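Long-range contacts in UDP-N-acetylmuramate-alanine ligase MurC (Thermotoga maritima, PDB 1J6U), which catalyses the ATP-dependent joining of L-alanine to UDP-N-acetylmuramate, a step in building the peptidoglycan of the bacterial cell wall: residues V28-F33 and H156-K161; T244-S249 and K256-K261; I353-Q358 and V434-G439. All blocks are in the same frame, centred on the assembly; numbering follows the deposited sequence.

The three contacts follow one another along the chain. Interaction 1 comes first and bridges two domains: helix 23-34 of the N-terminal domain meets strand 159-160, an outermost strand of the central domain's mixed sheet. Interaction 2 lies farther on in the central domain, in a hairpin of a separate three-stranded antiparallel sheet. Interaction 3 pairs two neighbouring strands inside the six-stranded sheet of the C-terminal domain, on the other side of the chain's centre from interaction 1. Their centres are 30 to 35 Å apart and none touches another. Together they sample the three-domain build of the Mur ligases: an interdomain seam, a surface hairpin and a buried sheet.

Interaction 1: V28-F33 and H156-K161; sequences VALHEF and HGNYEK
Tyr159 lays one face of its ring against the helix backbone at Leu30 and His31, with His31 N over the ring centre, 3.8 Å above its plane. From there its hydroxyl reaches the imidazole of His31. His31 ND1 and Tyr159 OH lie 2.7 Å apart in a nearly straight hydrogen bond (165°), and either atom could be the donor. The hydroxyl comes in at the imidazole edge, near its plane; the two rings meet rim to rim with their planes 62° apart, so this is no stack. Both side chains set CG opposite their own backbone N, which carries the two polar ends to the same place. Phe146, a neighbour in the central domain's sheet, makes edge-to-face contacts with both rings.

The helix belongs to the N-terminal domain, where it follows strand 14-18 through a glycine-rich turn that resembles the Rossmann type, while Tyr159 sits on an edge strand of the central, ATP-binding domain. The bond therefore ties one domain of the Mur ligase to the next.

Leu30, the residue before His31, adds mostly apolar packing. Leu30 CB rests on Tyr159 CD2 at 3.8 Å. Leu30 CD2 lies over one face of the His156 ring, 4.0 Å from His156 CG. On the other branch, Leu30 CD1 approaches Asn158 OD1 at 3.5 Å. Polar ends here find partners close by: His156 ND1 bonds to Tyr52 OH, and Asn158 ND2 to Ser26 OG, another link to helix 23-34. Lys161 NZ stands 3.9 Å from His31 CE1, obliquely to the ring, and is hydrogen-bonded to Asn35 OD1 just past the helix end.

Interaction 2: T244-S249 and K256-K261; sequences TLEMRS and KAMVEK
Leu245 and Val259 face each other as a non-hydrogen-bonded pair of this antiparallel hairpin, and their side chains lie on its packed face. Leu245 CD2 does the touching, reaching Ala257 CB at 4.0 Å and Val259 CG2 at 4.1 Å. Its CG is anti to the carbonyl carbon (chi1 -68°); CD1 continues the extended chain, and CD2, the other branch, faces both partners from one side. Helix 276-291 closes over this side, with Val279 against Leu245 and Leu283 against Val259. The aliphatic part of Arg248 joins in beside Phe276, while its guanidinium is held by Glu346 and Gln255.

The other face, bearing Thr244, Met258 and Glu260, is looser and partly open to solvent. Here Glu246, where the strand breaks, and Glu260 bring their carboxylates together in a stack with planes 16° apart; Glu246 OE1 and Glu260 OE2 are separated by 4.3 Å. The selenomethionines Met247 and Met258 also lie on this face, but the detail of how they meet is doubtful.

Between the faces runs the backbone pairing. Thr244 and Glu260 exchange two bonds, as do Ser249 and Lys256. At Glu246 the pattern shifts by one residue, consistent with a beta bulge: Met258 O takes the N-H of Glu246, at 2.8 Å and almost straight (174°), whereas Met258 N gives its hydrogen to Met247 O.

Two acidic groups so close would be expected to raise each other's proton affinity, but Arg265 on the adjoining strand forms a salt bridge with Glu246 OE2, which probably offsets part of the repulsion between the carboxylates.

Interaction 3: I353-Q358 and V434-G439; sequences IVVIFQ and VFLFVG
Ile356 spreads over the ring of Phe437, its partner in this pair of parallel strands. CD1 lies above the ring, 3.9 Å from the centroid and 11° off the normal, a CH-pi contact, while CG2 of the same side chain reaches Phe437 CD2, also at 3.9 Å. With chi1 at -62°, the CG1 branch runs beside the backbone N; chi2 at 99°, away from a staggered value, then turns CD1 over the ring. The same methyl also meets the edge of the Phe435 ring. Phe435 in turn sets CD2 alongside Val354 CB at 3.8 Å, and Phe450 of helix 443-457 touches both phenylalanines.

On the other face of the sheet the contacts are mainly between branched aliphatic side chains. Leu436 CD1 faces both Ile353 CG2 (3.7 Å) and Val355 CG2, and Val355 CG1 meets Val438 CG2 at 3.8 Å. Phe357, its CG opposite the backbone N, presents a ring edge to Val438 O, 3.3 Å from CD1. Helix 334-347 packs on this side, so the pair is sandwiched between helices at the centre of the C-terminal domain's mixed alpha/beta sheet.

Five backbone bonds alternate between the strands, from Val354 N to Val434 O at one end to Gln358 N to Val438 O, 3.0 Å, at the other. Beyond the last, the side-chain OE1 of Gln358 accepts the N-H of Ile443, at the start of helix 443-457.

With all twelve residues buried and nearly all the side chains hydrocarbon, the contact is held by close packing and buried backbone hydrogen bonds, without any charge pairing across it.

Interaction 1: V28-F33 and H156-K161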
ATOM      1  N   VAL A  28      12.973   1.128   6.718  1.00 35.33           N
ATOM      2  CA  VAL A  28      13.830   0.822   7.847  1.00 35.70           C
ATOM      3  C   VAL A  28      15.235   1.360   7.550  1.00 39.22           C
ATOM      4  O   VAL A  28      15.876   1.924   8.435  1.00 46.67           O
ATOM      5  CB  VAL A  28      13.871  -0.695   8.115  1.00 36.31           C
ATOM      6  CG1 VAL A  28      14.789  -0.995   9.269  1.00 35.38           C
ATOM      7  CG2 VAL A  28      12.479  -1.200   8.405  1.00 38.84           C
ATOM      8  N   ALA A  29      15.707   1.231   6.310  1.00 32.56           N
ATOM      9  CA  ALA A  29      17.024   1.750   5.991  1.00 40.67           C
ATOM     10  C   ALA A  29      17.042   3.273   6.163  1.00 42.68           C
ATOM     11  O   ALA A  29      17.982   3.816   6.759  1.00 42.39           O
ATOM     12  CB  ALA A  29      17.434   1.385   4.570  1.00 40.88           C
ATOM     13  N   LEU A  30      16.014   3.952   5.646  1.00 40.75           N
ATOM     14  CA  LEU A  30      15.934   5.420   5.735  1.00 42.99           C
ATOM     15  C   LEU A  30      15.913   5.872   7.219  1.00 41.00           C
ATOM     16  O   LEU A  30      16.590   6.807   7.604  1.00 40.12           O
ATOM     17  CB  LEU A  30      14.701   5.916   4.976  1.00 38.40           C
ATOM     18  CG  LEU A  30      14.799   5.929   3.438  1.00 45.19           C
ATOM     19  CD1 LEU A  30      13.412   5.804   2.825  1.00 44.67           C
ATOM     20  CD2 LEU A  30      15.467   7.212   2.949  1.00 24.79           C
ATOM     21  N   HIS A  31      15.137   5.190   8.043  1.00 32.12           N
ATOM     22  CA  HIS A  31      15.101   5.487   9.461  1.00 40.80           C
ATOM     23  C   HIS A  31      16.531   5.429  10.055  1.00 41.04           C
ATOM     24  O   HIS A  31      16.979   6.370  10.719  1.00 42.19           O
ATOM     25  CB  HIS A  31      14.187   4.466  10.159  1.00 32.59           C
ATOM     26  CG  HIS A  31      14.080   4.660  11.635  1.00 50.47           C
ATOM     27  ND1 HIS A  31      13.594   5.819  12.199  1.00 52.39           N
ATOM     28  CD2 HIS A  31      14.399   3.841  12.664  1.00 48.14           C
ATOM     29  CE1 HIS A  31      13.619   5.706  13.514  1.00 49.77           C
ATOM     30  NE2 HIS A  31      14.103   4.516  13.821  1.00 55.30           N
ATOM     31  N   GLU A  32      17.243   4.329   9.803  1.00 36.99           N
ATOM     32  CA  GLU A  32      18.603   4.156  10.309  1.00 38.83           C
ATOM     33  C   GLU A  32      19.519   5.222   9.723  1.00 35.34           C
ATOM     34  O   GLU A  32      20.408   5.761  10.393  1.00 41.87           O
ATOM     35  CB  GLU A  32      19.116   2.755   9.966  1.00 37.63           C
ATOM     36  CG  GLU A  32      18.429   1.646  10.753  1.00 44.12           C
ATOM     37  CD  GLU A  32      18.624   1.800  12.255  1.00 57.65           C
ATOM     38  OE1 GLU A  32      19.546   2.542  12.646  1.00 56.17           O
ATOM     39  OE2 GLU A  32      17.873   1.178  13.053  1.00 73.88           O
ATOM     40  N   PHE A  33      19.295   5.522   8.457  1.00 35.99           N
ATOM     41  CA  PHE A  33      20.044   6.563   7.775  1.00 43.43           C
ATOM     42  C   PHE A  33      19.779   7.910   8.472  1.00 49.28           C
ATOM     43  O   PHE A  33      20.683   8.707   8.669  1.00 44.31           O
ATOM     44  CB  PHE A  33      19.554   6.676   6.358  1.00 38.88           C
ATOM     45  CG  PHE A  33      20.176   7.792   5.615  1.00 49.46           C
ATOM     46  CD1 PHE A  33      21.520   7.745   5.276  1.00 49.68           C
ATOM     47  CD2 PHE A  33      19.416   8.875   5.210  1.00 52.34           C
ATOM     48  CE1 PHE A  33      22.097   8.756   4.533  1.00 55.32           C
ATOM     49  CE2 PHE A  33      19.992   9.899   4.462  1.00 56.90           C
ATOM     50  CZ  PHE A  33      21.332   9.835   4.123  1.00 55.41           C
ATOM     51  N   HIS A 156      10.413  11.337   2.837  1.00 37.78           N
ATOM     52  CA  HIS A 156      11.108  10.345   2.043  1.00 29.72           C
ATOM     53  C   HIS A 156      10.161   9.359   1.397  1.00 37.30           C
ATOM     54  O   HIS A 156      10.546   8.261   1.082  1.00 51.58           O
ATOM     55  CB  HIS A 156      12.124   9.612   2.903  1.00 34.31           C
ATOM     56  CG  HIS A 156      13.217  10.496   3.401  1.00 41.07           C
ATOM     57  ND1 HIS A 156      14.002  11.250   2.552  1.00 40.69           N
ATOM     58  CD2 HIS A 156      13.596  10.823   4.656  1.00 40.97           C
ATOM     59  CE1 HIS A 156      14.809  12.012   3.268  1.00 49.58           C
ATOM     60  NE2 HIS A 156      14.583  11.774   4.546  1.00 46.67           N
ATOM     61  N   GLY A 157       8.899   9.733   1.240  1.00 36.07           N
ATOM     62  CA  GLY A 157       7.982   8.856   0.544  1.00 26.50           C
ATOM     63  C   GLY A 157       7.258   7.767   1.263  1.00 38.79           C
ATOM     64  O   GLY A 157       6.016   7.719   1.199  1.00 33.81           O
ATOM     65  N   ASN A 158       8.022   6.868   1.889  1.00 33.87           N
ATOM     66  CA  ASN A 158       7.452   5.744   2.621  1.00 32.90           C
ATOM     67  C   ASN A 158       8.000   5.817   4.024  1.00 31.54           C
ATOM     68  O   ASN A 158       7.802   4.918   4.845  1.00 38.09           O
ATOM     69  CB  ASN A 158       7.810   4.384   1.964  1.00 40.77           C
ATOM     70  CG  ASN A 158       9.335   4.090   1.929  1.00 38.56           C
ATOM     71  OD1 ASN A 158      10.173   4.995   1.824  1.00 39.28           O
ATOM     72  ND2 ASN A 158       9.678   2.812   1.996  1.00 36.31           N
ATOM     73  N   TYR A 159       8.672   6.922   4.294  1.00 28.83           N
ATOM     74  CA  TYR A 159       9.260   7.135   5.604  1.00 33.15           C
ATOM     75  C   TYR A 159       9.389   8.612   5.890  1.00 37.78           C
ATOM     76  O   TYR A 159       9.527   9.419   4.968  1.00 34.57           O
ATOM     77  CB  TYR A 159      10.659   6.529   5.693  1.00 27.67           C
ATOM     78  CG  TYR A 159      11.361   6.906   6.989  1.00 34.31           C
ATOM     79  CD1 TYR A 159      11.080   6.221   8.168  1.00 22.20           C
ATOM     80  CD2 TYR A 159      12.248   7.994   7.047  1.00 25.86           C
ATOM     81  CE1 TYR A 159      11.662   6.594   9.375  1.00 31.92           C
ATOM     82  CE2 TYR A 159      12.836   8.387   8.240  1.00 27.00           C
ATOM     83  CZ  TYR A 159      12.539   7.676   9.410  1.00 34.77           C
ATOM     84  OH  TYR A 159      13.112   8.017  10.620  1.00 39.11           O
ATOM     85  N   GLU A 160       9.324   8.950   7.176  1.00 38.56           N
ATOM     86  CA  GLU A 160       9.488  10.325   7.645  1.00 38.20           C
ATOM     87  C   GLU A 160       9.898  10.218   9.094  1.00 34.89           C
ATOM     88  O   GLU A 160       9.332   9.414   9.831  1.00 31.21           O
ATOM     89  CB  GLU A 160       8.185  11.131   7.562  1.00 42.52           C
ATOM     90  CG  GLU A 160       8.403  12.594   7.948  1.00 45.03           C
ATOM     91  CD  GLU A 160       7.328  13.531   7.419  1.00 54.41           C
ATOM     92  OE1 GLU A 160       6.428  13.926   8.191  1.00 48.14           O
ATOM     93  OE2 GLU A 160       7.385  13.868   6.223  1.00 53.38           O
ATOM     94  N   LYS A 161      10.885  11.005   9.496  1.00 30.85           N
ATOM     95  CA  LYS A 161      11.330  10.986  10.879  1.00 36.92           C
ATOM     96  C   LYS A 161      10.665  12.142  11.609  1.00 44.97           C
ATOM     97  O   LYS A 161      10.625  13.268  11.087  1.00 41.10           O
ATOM     98  CB  LYS A 161      12.843  11.185  10.974  1.00 34.70           C
ATOM     99  CG  LYS A 161      13.314  11.167  12.420  1.00 30.02           C
ATOM    100  CD  LYS A 161      14.807  11.067  12.579  1.00 43.50           C
ATOM    101  CE  LYS A 161      15.179  10.674  14.014  1.00 58.56           C
ATOM    102  NZ  LYS A 161      14.650   9.314  14.404  1.00 54.63           N
TER

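Interaction 2: T244-S249 and K256-K261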
ATOM      1  N   THR A 244     -20.814   3.964  11.425  1.00 41.15           N
ATOM      2  CA  THR A 244     -21.583   3.445  10.312  1.00 40.14           C
ATOM      3  C   THR A 244     -21.811   4.470   9.178  1.00 33.98           C
ATOM      4  O   THR A 244     -21.648   5.685   9.370  1.00 40.78           O
ATOM      5  CB  THR A 244     -22.892   2.893  10.960  1.00 36.18           C
ATOM      6  OG1 THR A 244     -22.798   1.468  11.025  1.00 44.37           O
ATOM      7  CG2 THR A 244     -24.148   3.355  10.268  1.00 51.17           C
ATOM      8  N   LEU A 245     -22.156   3.976   7.996  1.00 43.23           N
ATOM      9  CA  LEU A 245     -22.410   4.848   6.842  1.00 46.33           C
ATOM     10  C   LEU A 245     -23.886   5.013   6.595  1.00 49.40           C
ATOM     11  O   LEU A 245     -24.598   4.038   6.352  1.00 49.64           O
ATOM     12  CB  LEU A 245     -21.802   4.262   5.581  1.00 45.86           C
ATOM     13  CG  LEU A 245     -20.296   4.247   5.602  1.00 52.29           C
ATOM     14  CD1 LEU A 245     -19.794   3.714   4.283  1.00 56.87           C
ATOM     15  CD2 LEU A 245     -19.802   5.666   5.821  1.00 46.74           C
ATOM     16  N   GLU A 246     -24.368   6.239   6.650  1.00 42.52           N
ATOM     17  CA  GLU A 246     -25.767   6.409   6.404  1.00 49.06           C
ATOM     18  C   GLU A 246     -25.990   6.676   4.914  1.00 52.63           C
ATOM     19  O   GLU A 246     -26.949   6.198   4.335  1.00 56.72           O
ATOM     20  CB  GLU A 246     -26.312   7.551   7.244  1.00 52.78           C
ATOM     21  CG  GLU A 246     -27.641   8.045   6.721  1.00 67.71           C
ATOM     22  CD  GLU A 246     -28.162   9.215   7.503  1.00 79.40           C
ATOM     23  OE1 GLU A 246     -27.324   9.961   8.059  1.00 84.13           O
ATOM     24  OE2 GLU A 246     -29.403   9.394   7.547  1.00 80.58           O
HETATM   25  N   MSE A 247     -25.097   7.438   4.302  1.00 49.15           N
HETATM   26  CA  MSE A 247     -25.198   7.780   2.886  1.00 56.44           C
HETATM   27  C   MSE A 247     -23.834   8.082   2.336  1.00 52.70           C
HETATM   28  O   MSE A 247     -22.956   8.581   3.043  1.00 56.03           O
HETATM   29  CB  MSE A 247     -26.006   9.031   2.657  1.00 64.53           C
HETATM   30  CG  MSE A 247     -27.398   9.004   3.152  1.00 89.94           C
HETATM   31 SE   MSE A 247     -27.831  10.839   3.066  1.00120.97          SE
HETATM   32  CE  MSE A 247     -27.462  11.337   4.885  1.00105.90           C
ATOM     33  N   ARG A 248     -23.679   7.803   1.055  1.00 49.52           N
ATOM     34  CA  ARG A 248     -22.418   8.032   0.379  1.00 45.44           C
ATOM     35  C   ARG A 248     -22.736   8.526  -0.984  1.00 41.85           C
ATOM     36  O   ARG A 248     -23.645   8.037  -1.629  1.00 37.82           O
ATOM     37  CB  ARG A 248     -21.615   6.751   0.240  1.00 35.04           C
ATOM     38  CG  ARG A 248     -20.328   6.971  -0.514  1.00 43.61           C
ATOM     39  CD  ARG A 248     -19.619   5.661  -0.780  1.00 39.27           C
ATOM     40  NE  ARG A 248     -18.473   5.904  -1.628  1.00 44.55           N
ATOM     41  CZ  ARG A 248     -18.371   5.496  -2.888  1.00 42.21           C
ATOM     42  NH1 ARG A 248     -19.345   4.799  -3.476  1.00 26.91           N
ATOM     43  NH2 ARG A 248     -17.288   5.810  -3.564  1.00 24.70           N
ATOM     44  N   SER A 249     -21.976   9.505  -1.423  1.00 37.06           N
ATOM     45  CA  SER A 249     -22.192  10.060  -2.728  1.00 41.06           C
ATOM     46  C   SER A 249     -20.810  10.336  -3.310  1.00 42.83           C
ATOM     47  O   SER A 249     -19.990  11.099  -2.748  1.00 31.72           O
ATOM     48  CB  SER A 249     -23.023  11.332  -2.599  1.00 47.56           C
ATOM     49  OG  SER A 249     -22.933  12.093  -3.783  1.00 84.53           O
ATOM     50  N   LYS A 256     -18.528  12.081  -0.668  1.00 36.75           N
ATOM     51  CA  LYS A 256     -19.035  12.468   0.658  1.00 38.03           C
ATOM     52  C   LYS A 256     -19.723  11.292   1.320  1.00 32.85           C
ATOM     53  O   LYS A 256     -20.309  10.449   0.650  1.00 36.61           O
ATOM     54  CB  LYS A 256     -20.058  13.614   0.540  1.00 38.21           C
ATOM     55  CG  LYS A 256     -19.453  15.018   0.502  1.00 59.39           C
ATOM     56  CD  LYS A 256     -20.514  16.086   0.159  1.00 70.08           C
ATOM     57  CE  LYS A 256     -19.920  17.506   0.090  1.00 82.12           C
ATOM     58  NZ  LYS A 256     -20.827  18.543  -0.557  1.00 85.26           N
ATOM     59  N   ALA A 257     -19.660  11.241   2.644  1.00 33.54           N
ATOM     60  CA  ALA A 257     -20.320  10.171   3.372  1.00 38.90           C
ATOM     61  C   ALA A 257     -20.859  10.698   4.709  1.00 42.35           C
ATOM     62  O   ALA A 257     -20.176  11.436   5.443  1.00 30.96           O
ATOM     63  CB  ALA A 257     -19.343   8.979   3.604  1.00 32.77           C
HETATM   64  N   MSE A 258     -22.108  10.347   4.988  1.00 37.85           N
HETATM   65  CA  MSE A 258     -22.757  10.713   6.247  1.00 39.38           C
HETATM   66  C   MSE A 258     -22.395   9.614   7.244  1.00 32.14           C
HETATM   67  O   MSE A 258     -22.748   8.452   7.055  1.00 32.86           O
HETATM   68  CB  MSE A 258     -24.283  10.760   6.085  1.00 44.44           C
HETATM   69  CG  MSE A 258     -24.880  12.146   6.218  1.00 61.51           C
HETATM   70 SE   MSE A 258     -24.184  13.016   7.807  1.00 84.52          SE
HETATM   71  CE  MSE A 258     -23.754  14.682   6.910  1.00 52.90           C
ATOM     72  N   VAL A 259     -21.682   9.958   8.299  1.00 31.32           N
ATOM     73  CA  VAL A 259     -21.291   8.926   9.243  1.00 36.31           C
ATOM     74  C   VAL A 259     -22.113   8.962  10.519  1.00 41.45           C
ATOM     75  O   VAL A 259     -22.315  10.029  11.089  1.00 37.10           O
ATOM     76  CB  VAL A 259     -19.819   9.084   9.582  1.00 40.59           C
ATOM     77  CG1 VAL A 259     -19.423   8.135  10.653  1.00 24.03           C
ATOM     78  CG2 VAL A 259     -19.008   8.830   8.358  1.00 35.09           C
ATOM     79  N   GLU A 260     -22.602   7.794  10.944  1.00 42.70           N
ATOM     80  CA  GLU A 260     -23.369   7.675  12.183  1.00 41.47           C
ATOM     81  C   GLU A 260     -22.481   7.044  13.207  1.00 42.21           C
ATOM     82  O   GLU A 260     -21.604   6.231  12.872  1.00 43.19           O
ATOM     83  CB  GLU A 260     -24.589   6.775  12.039  1.00 41.92           C
ATOM     84  CG  GLU A 260     -25.627   7.333  11.128  1.00 55.92           C
ATOM     85  CD  GLU A 260     -26.646   6.290  10.686  1.00 69.65           C
ATOM     86  OE1 GLU A 260     -26.247   5.155  10.320  1.00 74.98           O
ATOM     87  OE2 GLU A 260     -27.852   6.616  10.692  1.00 75.97           O
ATOM     88  N   LYS A 261     -22.682   7.462  14.455  1.00 43.89           N
ATOM     89  CA  LYS A 261     -21.958   6.900  15.592  1.00 39.28           C
ATOM     90  C   LYS A 261     -23.062   6.275  16.468  1.00 42.13           C
ATOM     91  O   LYS A 261     -24.052   6.927  16.829  1.00 37.34           O
ATOM     92  CB  LYS A 261     -21.202   7.991  16.327  1.00 49.25           C
ATOM     93  CG  LYS A 261     -20.347   7.512  17.486  1.00 40.93           C
ATOM     94  CD  LYS A 261     -19.801   8.734  18.189  1.00 29.19           C
ATOM     95  CE  LYS A 261     -18.839   8.297  19.206  1.00 27.88           C
ATOM     96  NZ  LYS A 261     -18.120   9.466  19.803  1.00 44.73           N
TER

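Interaction 3: I353-Q358 and V434-G439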
ATOM      1  N   ILE A 353     -12.949   4.384 -20.601  1.00 36.17           N
ATOM      2  CA  ILE A 353     -12.062   3.731 -19.647  1.00 34.32           C
ATOM      3  C   ILE A 353     -11.270   2.646 -20.346  1.00 40.10           C
ATOM      4  O   ILE A 353     -11.852   1.687 -20.891  1.00 34.36           O
ATOM      5  CB  ILE A 353     -12.834   3.077 -18.493  1.00 34.18           C
ATOM      6  CG1 ILE A 353     -13.742   4.104 -17.840  1.00 38.00           C
ATOM      7  CG2 ILE A 353     -11.847   2.548 -17.454  1.00 35.76           C
ATOM      8  CD1 ILE A 353     -13.008   5.334 -17.379  1.00 43.77           C
ATOM      9  N   VAL A 354      -9.948   2.811 -20.337  1.00 31.45           N
ATOM     10  CA  VAL A 354      -9.036   1.862 -20.970  1.00 32.60           C
ATOM     11  C   VAL A 354      -8.118   1.224 -19.936  1.00 32.42           C
ATOM     12  O   VAL A 354      -7.340   1.911 -19.267  1.00 36.77           O
ATOM     13  CB  VAL A 354      -8.148   2.542 -22.004  1.00 28.85           C
ATOM     14  CG1 VAL A 354      -7.167   1.538 -22.541  1.00 24.94           C
ATOM     15  CG2 VAL A 354      -9.003   3.116 -23.118  1.00 27.67           C
ATOM     16  N   VAL A 355      -8.226  -0.090 -19.797  1.00 40.75           N
ATOM     17  CA  VAL A 355      -7.399  -0.814 -18.850  1.00 32.47           C
ATOM     18  C   VAL A 355      -6.272  -1.554 -19.557  1.00 39.45           C
ATOM     19  O   VAL A 355      -6.501  -2.283 -20.514  1.00 50.25           O
ATOM     20  CB  VAL A 355      -8.211  -1.829 -18.075  1.00 34.60           C
ATOM     21  CG1 VAL A 355      -7.334  -2.517 -17.035  1.00 34.45           C
ATOM     22  CG2 VAL A 355      -9.368  -1.149 -17.430  1.00 32.29           C
ATOM     23  N   ILE A 356      -5.055  -1.301 -19.100  1.00 34.66           N
ATOM     24  CA  ILE A 356      -3.858  -1.957 -19.570  1.00 36.10           C
ATOM     25  C   ILE A 356      -3.492  -2.764 -18.306  1.00 43.43           C
ATOM     26  O   ILE A 356      -2.999  -2.220 -17.306  1.00 39.78           O
ATOM     27  CB  ILE A 356      -2.760  -0.943 -19.889  1.00 37.01           C
ATOM     28  CG1 ILE A 356      -3.232  -0.022 -21.024  1.00 40.22           C
ATOM     29  CG2 ILE A 356      -1.491  -1.684 -20.286  1.00 30.65           C
ATOM     30  CD1 ILE A 356      -3.767   1.308 -20.541  1.00 46.21           C
ATOM     31  N   PHE A 357      -3.760  -4.060 -18.350  1.00 40.48           N
ATOM     32  CA  PHE A 357      -3.553  -4.920 -17.202  1.00 42.25           C
ATOM     33  C   PHE A 357      -2.451  -5.950 -17.290  1.00 47.05           C
ATOM     34  O   PHE A 357      -2.448  -6.788 -18.190  1.00 48.55           O
ATOM     35  CB  PHE A 357      -4.873  -5.625 -16.918  1.00 46.71           C
ATOM     36  CG  PHE A 357      -4.797  -6.670 -15.844  1.00 51.04           C
ATOM     37  CD1 PHE A 357      -4.310  -6.357 -14.582  1.00 56.45           C
ATOM     38  CD2 PHE A 357      -5.282  -7.953 -16.077  1.00 46.93           C
ATOM     39  CE1 PHE A 357      -4.314  -7.313 -13.559  1.00 56.01           C
ATOM     40  CE2 PHE A 357      -5.291  -8.908 -15.070  1.00 44.22           C
ATOM     41  CZ  PHE A 357      -4.807  -8.588 -13.807  1.00 45.17           C
ATOM     42  N   GLN A 358      -1.531  -5.904 -16.337  1.00 40.71           N
ATOM     43  CA  GLN A 358      -0.438  -6.873 -16.281  1.00 39.56           C
ATOM     44  C   GLN A 358      -0.790  -7.830 -15.141  1.00 45.84           C
ATOM     45  O   GLN A 358      -0.644  -7.474 -13.990  1.00 50.74           O
ATOM     46  CB  GLN A 358       0.879  -6.156 -16.000  1.00 37.38           C
ATOM     47  CG  GLN A 358       2.069  -7.075 -15.716  1.00 28.90           C
ATOM     48  CD  GLN A 358       3.318  -6.300 -15.309  1.00 44.80           C
ATOM     49  OE1 GLN A 358       3.316  -5.555 -14.316  1.00 57.56           O
ATOM     50  NE2 GLN A 358       4.395  -6.474 -16.072  1.00 51.28           N
ATOM     51  N   VAL A 434      -9.585   7.807 -19.905  1.00 30.32           N
ATOM     52  CA  VAL A 434      -8.818   7.517 -18.731  1.00 29.52           C
ATOM     53  C   VAL A 434      -8.081   6.237 -19.014  1.00 29.89           C
ATOM     54  O   VAL A 434      -8.697   5.218 -19.319  1.00 32.45           O
ATOM     55  CB  VAL A 434      -9.715   7.283 -17.513  1.00 39.97           C
ATOM     56  CG1 VAL A 434      -8.866   6.662 -16.376  1.00 32.54           C
ATOM     57  CG2 VAL A 434     -10.364   8.620 -17.079  1.00 38.54           C
ATOM     58  N   PHE A 435      -6.763   6.295 -18.923  1.00 23.59           N
ATOM     59  CA  PHE A 435      -5.969   5.097 -19.130  1.00 31.75           C
ATOM     60  C   PHE A 435      -5.530   4.606 -17.756  1.00 30.67           C
ATOM     61  O   PHE A 435      -4.752   5.268 -17.042  1.00 27.51           O
ATOM     62  CB  PHE A 435      -4.734   5.392 -19.988  1.00 23.37           C
ATOM     63  CG  PHE A 435      -5.063   5.921 -21.317  1.00 34.38           C
ATOM     64  CD1 PHE A 435      -5.113   7.279 -21.529  1.00 27.40           C
ATOM     65  CD2 PHE A 435      -5.354   5.060 -22.367  1.00 26.95           C
ATOM     66  CE1 PHE A 435      -5.453   7.797 -22.793  1.00 41.92           C
ATOM     67  CE2 PHE A 435      -5.694   5.559 -23.616  1.00 31.47           C
ATOM     68  CZ  PHE A 435      -5.744   6.935 -23.835  1.00 32.46           C
ATOM     69  N   LEU A 436      -6.056   3.453 -17.381  1.00 33.92           N
ATOM     70  CA  LEU A 436      -5.699   2.859 -16.107  1.00 34.10           C
ATOM     71  C   LEU A 436      -4.659   1.764 -16.322  1.00 41.88           C
ATOM     72  O   LEU A 436      -4.976   0.714 -16.901  1.00 37.53           O
ATOM     73  CB  LEU A 436      -6.905   2.192 -15.468  1.00 33.62           C
ATOM     74  CG  LEU A 436      -8.165   2.983 -15.248  1.00 35.48           C
ATOM     75  CD1 LEU A 436      -9.306   2.010 -14.864  1.00 40.14           C
ATOM     76  CD2 LEU A 436      -7.895   4.023 -14.187  1.00 37.73           C
ATOM     77  N   PHE A 437      -3.438   2.005 -15.859  1.00 33.65           N
ATOM     78  CA  PHE A 437      -2.392   1.009 -15.937  1.00 35.38           C
ATOM     79  C   PHE A 437      -2.451   0.211 -14.615  1.00 41.67           C
ATOM     80  O   PHE A 437      -1.971   0.648 -13.567  1.00 32.96           O
ATOM     81  CB  PHE A 437      -1.046   1.678 -16.090  1.00 33.16           C
ATOM     82  CG  PHE A 437      -0.786   2.143 -17.457  1.00 51.99           C
ATOM     83  CD1 PHE A 437      -1.324   3.341 -17.907  1.00 43.41           C
ATOM     84  CD2 PHE A 437       0.014   1.389 -18.316  1.00 48.04           C
ATOM     85  CE1 PHE A 437      -1.057   3.788 -19.190  1.00 42.30           C
ATOM     86  CE2 PHE A 437       0.278   1.832 -19.602  1.00 50.19           C
ATOM     87  CZ  PHE A 437      -0.254   3.033 -20.038  1.00 43.79           C
ATOM     88  N   VAL A 438      -3.020  -0.978 -14.704  1.00 30.00           N
ATOM     89  CA  VAL A 438      -3.243  -1.829 -13.563  1.00 30.63           C
ATOM     90  C   VAL A 438      -2.332  -3.010 -13.314  1.00 34.99           C
ATOM     91  O   VAL A 438      -2.189  -3.878 -14.169  1.00 40.54           O
ATOM     92  CB  VAL A 438      -4.650  -2.375 -13.656  1.00 31.09           C
ATOM     93  CG1 VAL A 438      -5.010  -3.137 -12.367  1.00 31.32           C
ATOM     94  CG2 VAL A 438      -5.595  -1.209 -13.973  1.00 30.13           C
ATOM     95  N   GLY A 439      -1.757  -3.061 -12.120  1.00 41.24           N
ATOM     96  CA  GLY A 439      -0.930  -4.185 -11.751  1.00 37.02           C
ATOM     97  C   GLY A 439       0.104  -3.946 -10.682  1.00 38.41           C
ATOM     98  O   GLY A 439       0.560  -2.832 -10.496  1.00 38.21           O
TER